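Local coordinates for protein transcriptional regulator, LacI family (Burkholderia phymatum, PDB 2RGY) that probably regulates transcription as a LacI-family protein, its periplasmic-binding-protein-like core presumably sensing a small effector such as a sugar, at residues Ala121-Ile124 / Lys130-Val133; Glu145-Phe150 / Ile159-Val164; Thr191-Ala196 / Val202-Arg207. All coordinates share one frame; numbering follows the deposited sequence.

Interaction 1: Ala121-Ile124 / Lys130-Val133; sequences ATLI and KLAV
Leu123, near the end of helix 112-125, packs against Leu131 at the start of strand 131-135, across the short loop that joins the helix to the strand in the alpha/beta, periplasmic-binding-protein-like core of LacI-family regulators. The backbones stay well apart: the closest CA atoms, those of Leu123 and Leu131, are separated by 8.1 Å. No hydrogen bond crosses the contact, so it rests on apolar packing alone, with 120 Å² of surface buried in total.

Both leucines direct CB toward the other segment, and the two side chains run past each other in opposite directions. Methyl CD2 of Leu131 therefore lies alongside the Leu123 chain, 4.0 Å from Leu123 CD1. In Leu131, CG stands beside the backbone N and opposite the carbonyl carbon (chi1 -47°), which carries its branched end toward the helix. The second apolar pair is looser, with Ile124 CG1 4.3 Å from Leu131 CD1; the two methyls of Leu131 thus meet successive helix residues.

The strand's backbone is paired instead with its neighbour strand 192-195, Ala132 hydrogen-bonding with Gly192 and Phe194. Leu154 of helix 141-155 adds further packing on both Ile124 and Leu131. The nearest approach within the contact is Leu123 CB to Leu131 CD2, at 3.9 Å.

Interaction 2: Glu145-Phe150 / Ile159-Val164; sequences ERLDGF and IARDSV
Arg161 reaches from the 3-10 turn 161-163 to Asp148 on helix 141-155, joining that helix to the loop that leads on to strand 166-168 in the C-terminal half of the core domain. From CB the chain sets off with CG anti to the backbone N (chi1 176°) and stays extended as far as NE, a shape long enough to reach helix 141-155; Phe151 of the same helix packs on this side chain. At the tip, NH1 donates to Asp148 OD1 over 3.3 Å, and the bond is nearly straight, with an N-H...O angle of 170°. The acceptor lies in the guanidinium plane, at its edge, but the donor comes from above the carboxylate plane, and the two planes are 70° apart. NH2 passes obliquely by the Leu147 side chain, 4.2 Å from Leu147 CB, and donates to a water 2.7 Å away. That water in turn donates to Asp148 OD1.

The turn holding Arg161 is fixed at its base by Ala160 O, which accepts from Ser163 N at 3.0 Å and from Ser163 OG at 2.8 Å, the hydroxyl lying on a carbonyl lone pair.

One carboxylate oxygen thus receives both the direct bond and the water-mediated one. With long N-O spacing, twisted planes and an exposed arginine, the geometry implies a single-oxygen salt bridge, probably of modest strength, rather than a bidentate, two-oxygen pairing.

Interaction 3: Thr191-Ala196 / Val202-Arg207; sequences TGLFCA and VSALAR
Strand 192-195 and helix 198-210 face each other with Cys195 and Ala204 nearest in backbone, their CA atoms 8.4 Å apart, a spacing short enough for an alanine methyl to meet the strand directly. Ala204 points CB at the sheet. Leu193 CD2 lies 4.0 Å from that Ala204 CB, and Cys195 SG approaches the same methyl at 4.3 Å. Leu193 and Cys195 are two residues apart and so project from one face of the strand; their ends, Leu193 CD2 and Cys195 SG, sit 3.8 Å from each other, and the single methyl touches both. For Leu193, CG is anti to the backbone N (chi1 171°) and chi2 (66°) then extends CD2 away from CA, toward Ala204 CB.

The helix is the connection of a beta-alpha-beta unit, strand 192-195, helix 198-210 and strand 220-223, with the two strands parallel and adjacent in the sheet. All three touching residues are buried, and no hydrogen bond crosses between the segments, which bury just 74 Å² together. Thr180 of helix 173-186 also packs on Ala204. Elsewhere on the helix, Val202, Ser203 and Ala206 pack on Tyr232 of the second subunit, which places this helix at the dimer contact.

In the fold
Along the chain the three contacts come in series, none nesting in or crossing another. Interaction 1 closes the five-residue connection between helix 112-125 and strand 131-135; interaction 2 follows, closing the eight residues that separate 145-150 from 159-164; interaction 3 closes five residues within the strand 192-195 to helix 198-210 step. Strands 131-135 and 192-195 are sheet neighbours, hydrogen-bonded through Ala132 N and Gly192 O, 2.8 Å apart. Val133 packs on Phe150 and Leu147, tying interactions 1 and 2, while Phe150 stacks on Phe194 and Arg146 NH1 bonds Ala196 O, linking interactions 2 and 3. Helices 112-125 and 141-155 lie on one sheet face, helix 198-210 on the other.

Interaction 1: Ala121-Ile124 / Lys130-Val133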
loop_
_atom_site.group_PDB
_atom_site.type_symbol
_atom_site.label_atom_id
_atom_site.label_comp_id
_atom_site.label_asym_id
_atom_site.label_seq_id
_atom_site.Cartn_x
_atom_site.Cartn_y
_atom_site.Cartn_z
ATOM N N ALA A 121 19.725 6.004 18.977
ATOM C CA ALA A 121 19.524 6.573 20.306
ATOM C C ALA A 121 18.334 5.965 21.022
ATOM O O ALA A 121 18.363 5.786 22.239
ATOM C CB ALA A 121 19.356 8.081 20.213
ATOM N N THR A 122 17.278 5.663 20.274
ATOM C CA THR A 122 16.098 5.061 20.875
ATOM C C THR A 122 16.518 3.727 21.487
ATOM O O THR A 122 16.271 3.466 22.663
ATOM C CB THR A 122 14.982 4.802 19.832
ATOM O OG1 THR A 122 14.658 6.017 19.149
ATOM C CG2 THR A 122 13.732 4.280 20.521
ATOM N N LEU A 123 17.175 2.892 20.691
ATOM C CA LEU A 123 17.624 1.589 21.161
ATOM C C LEU A 123 18.626 1.693 22.311
ATOM O O LEU A 123 18.476 1.044 23.343
ATOM C CB LEU A 123 18.249 0.800 20.010
ATOM C CG LEU A 123 17.271 0.412 18.895
ATOM C CD1 LEU A 123 18.009 -0.270 17.747
ATOM C CD2 LEU A 123 16.192 -0.501 19.466
ATOM N N ILE A 124 19.649 2.512 22.134
ATOM C CA ILE A 124 20.649 2.644 23.169
ATOM C C ILE A 124 20.078 3.193 24.468
ATOM O O ILE A 124 20.434 2.726 25.541
ATOM C CB ILE A 124 21.823 3.512 22.691
ATOM C CG1 ILE A 124 22.639 2.718 21.660
ATOM C CG2 ILE A 124 22.715 3.892 23.880
ATOM C CD1 ILE A 124 23.528 3.566 20.792
ATOM N N LYS A 130 23.840 -4.682 22.345
ATOM C CA LYS A 130 24.090 -5.616 21.247
ATOM C C LYS A 130 22.951 -5.400 20.261
ATOM O O LYS A 130 21.823 -5.836 20.500
ATOM C CB LYS A 130 24.068 -7.062 21.751
ATOM C CG LYS A 130 25.165 -7.420 22.747
ATOM C CD LYS A 130 26.522 -7.569 22.074
ATOM C CE LYS A 130 27.591 -8.026 23.070
ATOM N NZ LYS A 130 27.716 -7.090 24.244
ATOM N N LEU A 131 23.256 -4.728 19.155
ATOM C CA LEU A 131 22.263 -4.391 18.151
ATOM C C LEU A 131 22.515 -5.092 16.825
ATOM O O LEU A 131 23.593 -5.625 16.594
ATOM C CB LEU A 131 22.288 -2.877 17.940
ATOM C CG LEU A 131 22.289 -2.071 19.243
ATOM C CD1 LEU A 131 22.734 -0.655 18.979
ATOM C CD2 LEU A 131 20.901 -2.112 19.862
ATOM N N ALA A 132 21.504 -5.075 15.963
ATOM C CA ALA A 132 21.577 -5.679 14.641
ATOM C C ALA A 132 20.850 -4.757 13.659
ATOM O O ALA A 132 19.975 -3.989 14.054
ATOM C CB ALA A 132 20.926 -7.071 14.654
ATOM N N VAL A 133 21.207 -4.837 12.382
ATOM C CA VAL A 133 20.575 -3.995 11.377
ATOM C C VAL A 133 20.226 -4.718 10.076
ATOM O O VAL A 133 21.010 -5.513 9.564
ATOM C CB VAL A 133 21.473 -2.803 10.994
ATOM C CG1 VAL A 133 20.767 -1.948 9.960
ATOM C CG2 VAL A 133 21.835 -1.979 12.230
#

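Interaction 2: Glu145-Phe150 / Ile159-Val164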
loop_
_atom_site.group_PDB
_atom_site.type_symbol
_atom_site.label_atom_id
_atom_site.label_comp_id
_atom_site.label_asym_id
_atom_site.label_seq_id
_atom_site.Cartn_x
_atom_site.Cartn_y
_atom_site.Cartn_z
ATOM N N GLU A 145 23.147 7.170 4.234
ATOM C CA GLU A 145 23.180 8.258 5.211
ATOM C C GLU A 145 22.399 7.879 6.449
ATOM O O GLU A 145 22.684 8.332 7.546
ATOM C CB GLU A 145 22.629 9.535 4.588
ATOM C CG GLU A 145 23.702 10.317 3.854
ATOM C CD GLU A 145 23.159 11.117 2.697
ATOM O OE1 GLU A 145 22.139 11.824 2.900
ATOM O OE2 GLU A 145 23.756 11.051 1.589
ATOM N N ARG A 146 21.407 7.029 6.245
ATOM C CA ARG A 146 20.576 6.522 7.319
ATOM C C ARG A 146 21.482 5.679 8.229
ATOM O O ARG A 146 21.476 5.823 9.455
ATOM C CB ARG A 146 19.483 5.659 6.695
ATOM C CG ARG A 146 18.376 5.224 7.598
ATOM C CD ARG A 146 17.273 4.615 6.732
ATOM N NE ARG A 146 17.029 5.446 5.546
ATOM C CZ ARG A 146 16.042 5.263 4.674
ATOM N NH1 ARG A 146 15.177 4.269 4.834
ATOM N NH2 ARG A 146 15.922 6.076 3.631
ATOM N N LEU A 147 22.260 4.794 7.616
ATOM C CA LEU A 147 23.180 3.936 8.358
ATOM C C LEU A 147 24.317 4.760 8.956
ATOM O O LEU A 147 24.747 4.511 10.077
ATOM C CB LEU A 147 23.783 2.865 7.444
ATOM C CG LEU A 147 22.866 1.805 6.833
ATOM C CD1 LEU A 147 23.711 0.850 5.999
ATOM C CD2 LEU A 147 22.122 1.044 7.931
ATOM N N ASP A 148 24.823 5.726 8.198
ATOM C CA ASP A 148 25.907 6.562 8.692
ATOM C C ASP A 148 25.509 7.202 10.020
ATOM O O ASP A 148 26.259 7.134 10.990
ATOM C CB ASP A 148 26.250 7.637 7.665
ATOM C CG ASP A 148 27.139 7.116 6.552
ATOM O OD1 ASP A 148 27.301 5.874 6.419
ATOM O OD2 ASP A 148 27.677 7.954 5.800
ATOM N N GLY A 149 24.329 7.817 10.052
ATOM C CA GLY A 149 23.846 8.447 11.271
ATOM C C GLY A 149 23.664 7.433 12.381
ATOM O O GLY A 149 23.953 7.705 13.549
ATOM N N PHE A 150 23.172 6.256 12.022
ATOM C CA PHE A 150 22.969 5.196 13.000
ATOM C C PHE A 150 24.308 4.845 13.655
ATOM O O PHE A 150 24.425 4.813 14.879
ATOM C CB PHE A 150 22.410 3.956 12.306
ATOM C CG PHE A 150 22.146 2.809 13.233
ATOM C CD1 PHE A 150 21.010 2.795 14.042
ATOM C CD2 PHE A 150 23.017 1.721 13.276
ATOM C CE1 PHE A 150 20.740 1.702 14.881
ATOM C CE2 PHE A 150 22.760 0.629 14.106
ATOM C CZ PHE A 150 21.615 0.619 14.909
ATOM N N ILE A 159 30.571 1.739 20.481
ATOM C CA ILE A 159 30.201 0.561 19.711
ATOM C C ILE A 159 30.705 0.681 18.277
ATOM O O ILE A 159 30.281 1.557 17.526
ATOM C CB ILE A 159 28.679 0.353 19.720
ATOM C CG1 ILE A 159 28.191 0.203 21.166
ATOM C CG2 ILE A 159 28.325 -0.897 18.928
ATOM C CD1 ILE A 159 26.707 0.031 21.293
ATOM N N ALA A 160 31.620 -0.210 17.909
ATOM C CA ALA A 160 32.218 -0.197 16.582
ATOM C C ALA A 160 31.288 -0.704 15.490
ATOM O O ALA A 160 30.657 -1.754 15.624
ATOM C CB ALA A 160 33.513 -1.012 16.587
ATOM N N ARG A 161 31.211 0.056 14.404
ATOM C CA ARG A 161 30.369 -0.308 13.271
ATOM C C ARG A 161 30.636 -1.757 12.846
ATOM O O ARG A 161 29.704 -2.521 12.566
ATOM C CB ARG A 161 30.645 0.653 12.104
ATOM C CG ARG A 161 29.916 0.340 10.800
ATOM C CD ARG A 161 29.830 1.585 9.918
ATOM N NE ARG A 161 29.110 1.330 8.675
ATOM C CZ ARG A 161 28.484 2.264 7.965
ATOM N NH1 ARG A 161 28.483 3.533 8.366
ATOM N NH2 ARG A 161 27.849 1.927 6.853
ATOM N N ASP A 162 31.914 -2.135 12.830
ATOM C CA ASP A 162 32.323 -3.471 12.406
ATOM C C ASP A 162 31.841 -4.651 13.242
ATOM O O ASP A 162 31.873 -5.788 12.777
ATOM C CB ASP A 162 33.855 -3.546 12.266
ATOM C CG ASP A 162 34.591 -3.176 13.546
ATOM O OD1 ASP A 162 34.055 -3.435 14.649
ATOM O OD2 ASP A 162 35.730 -2.643 13.453
ATOM N N SER A 163 31.393 -4.396 14.463
ATOM C CA SER A 163 30.926 -5.473 15.336
ATOM C C SER A 163 29.412 -5.661 15.291
ATOM O O SER A 163 28.865 -6.487 16.016
ATOM C CB SER A 163 31.326 -5.185 16.780
ATOM O OG SER A 163 30.656 -4.019 17.230
ATOM N N VAL A 164 28.736 -4.897 14.445
ATOM C CA VAL A 164 27.279 -4.985 14.362
ATOM C C VAL A 164 26.781 -5.773 13.154
ATOM O O VAL A 164 27.067 -5.417 12.013
ATOM C CB VAL A 164 26.654 -3.565 14.318
ATOM C CG1 VAL A 164 25.143 -3.651 14.130
ATOM C CG2 VAL A 164 26.990 -2.817 15.596
HETATM O O HOH W 1 26.639 3.749 5.222
#

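Interaction 3: Thr191-Ala196 / Val202-Arg207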
loop_
_atom_site.group_PDB
_atom_site.type_symbol
_atom_site.label_atom_id
_atom_site.label_comp_id
_atom_site.label_asym_id
_atom_site.label_seq_id
_atom_site.Cartn_x
_atom_site.Cartn_y
_atom_site.Cartn_z
ATOM N N THR A 191 19.842 -7.817 20.970
ATOM C CA THR A 191 18.603 -7.623 21.702
ATOM C C THR A 191 17.800 -6.495 21.082
ATOM O O THR A 191 16.641 -6.293 21.430
ATOM C CB THR A 191 18.857 -7.290 23.187
ATOM O OG1 THR A 191 19.582 -6.059 23.284
ATOM C CG2 THR A 191 19.645 -8.410 23.856
ATOM N N GLY A 192 18.431 -5.767 20.165
ATOM C CA GLY A 192 17.774 -4.650 19.504
ATOM C C GLY A 192 18.037 -4.677 18.016
ATOM O O GLY A 192 19.179 -4.854 17.587
ATOM N N LEU A 193 16.984 -4.488 17.226
ATOM C CA LEU A 193 17.080 -4.529 15.765
ATOM C C LEU A 193 16.571 -3.268 15.076
ATOM O O LEU A 193 15.495 -2.766 15.390
ATOM C CB LEU A 193 16.286 -5.730 15.229
ATOM C CG LEU A 193 16.079 -5.819 13.709
ATOM C CD1 LEU A 193 17.409 -6.048 13.024
ATOM C CD2 LEU A 193 15.120 -6.956 13.382
ATOM N N PHE A 194 17.357 -2.766 14.134
ATOM C CA PHE A 194 16.973 -1.594 13.366
ATOM C C PHE A 194 16.735 -1.999 11.915
ATOM O O PHE A 194 17.620 -2.561 11.264
ATOM C CB PHE A 194 18.064 -0.530 13.425
ATOM C CG PHE A 194 17.846 0.615 12.483
ATOM C CD1 PHE A 194 16.581 1.189 12.333
ATOM C CD2 PHE A 194 18.924 1.171 11.794
ATOM C CE1 PHE A 194 16.390 2.309 11.513
ATOM C CE2 PHE A 194 18.755 2.297 10.964
ATOM C CZ PHE A 194 17.487 2.869 10.823
ATOM N N CYS A 195 15.533 -1.720 11.425
ATOM C CA CYS A 195 15.159 -2.028 10.049
ATOM C C CYS A 195 15.045 -0.740 9.243
ATOM O O CYS A 195 14.323 0.180 9.622
ATOM C CB CYS A 195 13.832 -2.780 10.025
ATOM S SG CYS A 195 13.955 -4.400 10.780
ATOM N N ALA A 196 15.754 -0.698 8.120
ATOM C CA ALA A 196 15.800 0.467 7.240
ATOM C C ALA A 196 14.450 1.055 6.828
ATOM O O ALA A 196 14.384 2.216 6.418
ATOM C CB ALA A 196 16.631 0.139 6.002
ATOM N N VAL A 202 8.178 -5.007 9.558
ATOM C CA VAL A 202 6.975 -5.802 9.750
ATOM C C VAL A 202 7.261 -7.264 9.452
ATOM O O VAL A 202 6.780 -8.139 10.165
ATOM C CB VAL A 202 5.832 -5.306 8.860
ATOM C CG1 VAL A 202 4.670 -6.299 8.899
ATOM C CG2 VAL A 202 5.377 -3.945 9.343
ATOM N N SER A 203 8.040 -7.532 8.408
ATOM C CA SER A 203 8.400 -8.912 8.076
ATOM C C SER A 203 9.238 -9.518 9.210
ATOM O O SER A 203 9.156 -10.711 9.480
ATOM C CB SER A 203 9.200 -8.974 6.764
ATOM O OG SER A 203 8.376 -8.699 5.640
ATOM N N ALA A 204 10.049 -8.691 9.869
ATOM C CA ALA A 204 10.872 -9.179 10.973
ATOM C C ALA A 204 9.961 -9.617 12.116
ATOM O O ALA A 204 10.193 -10.648 12.757
ATOM C CB ALA A 204 11.822 -8.092 11.446
ATOM N N LEU A 205 8.922 -8.825 12.361
ATOM C CA LEU A 205 7.953 -9.122 13.398
ATOM C C LEU A 205 7.225 -10.406 13.033
ATOM O O LEU A 205 6.783 -11.147 13.912
ATOM C CB LEU A 205 6.934 -7.986 13.526
ATOM C CG LEU A 205 7.471 -6.639 14.027
ATOM C CD1 LEU A 205 6.318 -5.648 14.159
ATOM C CD2 LEU A 205 8.157 -6.831 15.360
ATOM N N ALA A 206 7.103 -10.658 11.730
ATOM C CA ALA A 206 6.416 -11.848 11.242
ATOM C C ALA A 206 7.211 -13.087 11.589
ATOM O O ALA A 206 6.655 -14.060 12.079
ATOM C CB ALA A 206 6.212 -11.769 9.739
ATOM N N ARG A 207 8.515 -13.043 11.332
ATOM C CA ARG A 207 9.403 -14.164 11.611
ATOM C C ARG A 207 9.498 -14.419 13.106
ATOM O O ARG A 207 9.339 -15.544 13.556
ATOM C CB ARG A 207 10.801 -13.890 11.038
ATOM C CG ARG A 207 11.770 -15.057 11.179
ATOM C CD ARG A 207 11.110 -16.357 10.740
ATOM N NE ARG A 207 12.036 -17.482 10.745
ATOM C CZ ARG A 207 11.669 -18.757 10.629
ATOM N NH1 ARG A 207 10.389 -19.077 10.502
ATOM N NH2 ARG A 207 12.584 -19.716 10.649
#